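PDB 5LBK: copper-transporting ATPase PAA2, chloroplastic from Arabidopsis thaliana, which uses ATP hydrolysis to move copper across the chloroplast thylakoid membrane into the lumen, this chain being its nucleotide-binding N-domain. Local coordinates for residues 13-18 with 127-132. Numbering follows the deposited sequence.
Sequences LGYEEQ and GIIGAI
Tyr15 lays one face of its ring over the side chain of Ile129. The CD1 methyl of Ile129 sits 4.2 Å from the centroid of the Tyr15 ring, 24° off its normal. This is a CH-pi contact, offset toward the rim on the CD2-CE2 side. The other branch of the isoleucine meets the rim from the same side: Ile129 CG2 is 3.7 Å from Tyr15 CE2. Ile129 CB comes equally near to Tyr15 CD2, at 3.7 Å. Ile129 CG1 stands between its own backbone N and carbonyl carbon (chi1 64°). From there the extended chain brings CD1 over the ring, and CG2 touches the same CD2-CE2 side.

The second point of touch is Leu13. Its backbone N reaches Ile129 O in a weak hydrogen bond of 3.5 Å, with an N-H...O angle of 148°. Its CD1 methyl rests 3.8 Å from Ile128 O. The CA atoms of Leu13 and Ile129 are 5.9 Å apart.

Further out, Tyr15 OH is hydrogen-bonded to Glu126 OE1, just before strand 127-134. The ring is thus held at both its face and its hydroxyl. Tyr15 O accepts a bond from Ser12 OG, which ties the turn back to strand 7-12. Ile129 also packs on Met23 of helix 17-27, and Tyr15 on Val20 of the same helix. At the start of that helix Glu16 is the N-cap residue. Its OE2 takes a nearly straight 2.9 Å bond from Gln18 NE2.

Ile129 and Gly130 both face Val121 on the neighbouring strand, forming a classic beta bulge. The contact joins this bulged strand to the connection between strand 7-12 and helix 17-27, at one side of the six-stranded antiparallel sheet of the P-type ATPase N-domain.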
# COMPACT_ATOMS: atom_id res chain seq x y z
N LEU A 13 7.05 -7.64 3.80
CA LEU A 13 7.93 -8.09 4.83
C LEU A 13 7.39 -9.43 5.37
O LEU A 13 7.78 -10.46 4.88
CB LEU A 13 8.13 -6.99 5.85
CG LEU A 13 8.93 -5.84 5.27
CD1 LEU A 13 8.80 -4.50 5.96
CD2 LEU A 13 10.39 -6.21 5.17
N GLY A 14 6.49 -9.44 6.32
CA GLY A 14 5.92 -10.69 6.79
C GLY A 14 4.70 -11.16 6.03
O GLY A 14 4.30 -12.32 6.16
N TYR A 15 4.12 -10.31 5.19
CA TYR A 15 2.83 -10.57 4.57
C TYR A 15 2.99 -11.26 3.23
O TYR A 15 3.97 -11.07 2.51
CB TYR A 15 2.08 -9.26 4.33
CG TYR A 15 1.30 -8.72 5.52
CD1 TYR A 15 -0.01 -9.14 5.76
CD2 TYR A 15 1.85 -7.78 6.38
CE1 TYR A 15 -0.74 -8.64 6.84
CE2 TYR A 15 1.12 -7.28 7.46
CZ TYR A 15 -0.17 -7.70 7.68
OH TYR A 15 -0.88 -7.21 8.77
N GLU A 16 1.95 -12.01 2.87
CA GLU A 16 1.81 -12.52 1.52
C GLU A 16 1.59 -11.36 0.55
O GLU A 16 0.87 -10.41 0.85
CB GLU A 16 0.64 -13.50 1.46
CG GLU A 16 0.63 -14.52 2.60
CD GLU A 16 -0.66 -15.32 2.66
OE1 GLU A 16 -0.69 -16.34 3.40
OE2 GLU A 16 -1.64 -14.93 1.99
N GLU A 17 2.22 -11.44 -0.62
CA GLU A 17 2.02 -10.44 -1.66
C GLU A 17 0.54 -10.15 -1.89
O GLU A 17 0.12 -8.99 -1.95
CB GLU A 17 2.70 -10.94 -2.94
CG GLU A 17 2.26 -10.30 -4.22
CD GLU A 17 1.27 -11.14 -4.99
OE1 GLU A 17 1.52 -12.36 -5.19
OE2 GLU A 17 0.24 -10.59 -5.40
N GLN A 18 -0.28 -11.21 -1.98
CA GLN A 18 -1.68 -10.99 -2.28
C GLN A 18 -2.33 -10.16 -1.19
O GLN A 18 -3.24 -9.36 -1.46
CB GLN A 18 -2.42 -12.33 -2.45
CG GLN A 18 -2.56 -13.17 -1.15
CD GLN A 18 -3.49 -14.39 -1.28
OE1 GLN A 18 -4.24 -14.54 -2.25
NE2 GLN A 18 -3.43 -15.27 -0.28
N GLY A 127 3.31 -0.47 11.19
CA GLY A 127 4.15 0.35 10.34
C GLY A 127 4.07 -0.06 8.88
O GLY A 127 3.06 -0.59 8.41
N ILE A 128 5.18 0.13 8.14
CA ILE A 128 5.18 -0.19 6.72
C ILE A 128 5.14 -1.70 6.59
O ILE A 128 5.90 -2.40 7.27
CB ILE A 128 6.43 0.36 6.01
CG1 ILE A 128 6.54 1.87 6.04
CG2 ILE A 128 6.45 -0.15 4.56
CD1 ILE A 128 5.50 2.52 5.32
N ILE A 129 4.24 -2.22 5.76
CA ILE A 129 4.11 -3.65 5.56
C ILE A 129 4.43 -4.05 4.12
O ILE A 129 4.56 -5.25 3.84
CB ILE A 129 2.71 -4.18 5.96
CG1 ILE A 129 1.61 -3.58 5.07
CG2 ILE A 129 2.45 -3.85 7.45
CD1 ILE A 129 0.31 -4.28 5.16
N GLY A 130 4.62 -3.11 3.22
CA GLY A 130 4.91 -3.50 1.85
C GLY A 130 4.93 -2.28 0.97
O GLY A 130 4.82 -1.13 1.42
N ALA A 131 5.15 -2.54 -0.31
CA ALA A 131 5.23 -1.51 -1.30
C ALA A 131 4.80 -2.10 -2.63
O ALA A 131 4.98 -3.30 -2.89
CB ALA A 131 6.64 -0.95 -1.38
N ILE A 132 4.26 -1.25 -3.49
CA ILE A 132 3.87 -1.63 -4.82
C ILE A 132 4.68 -0.82 -5.82
O ILE A 132 4.63 0.42 -5.81
CB ILE A 132 2.37 -1.44 -5.04
CG1 ILE A 132 1.62 -2.25 -3.97
CG2 ILE A 132 2.04 -1.94 -6.36
CD1 ILE A 132 0.20 -1.86 -3.82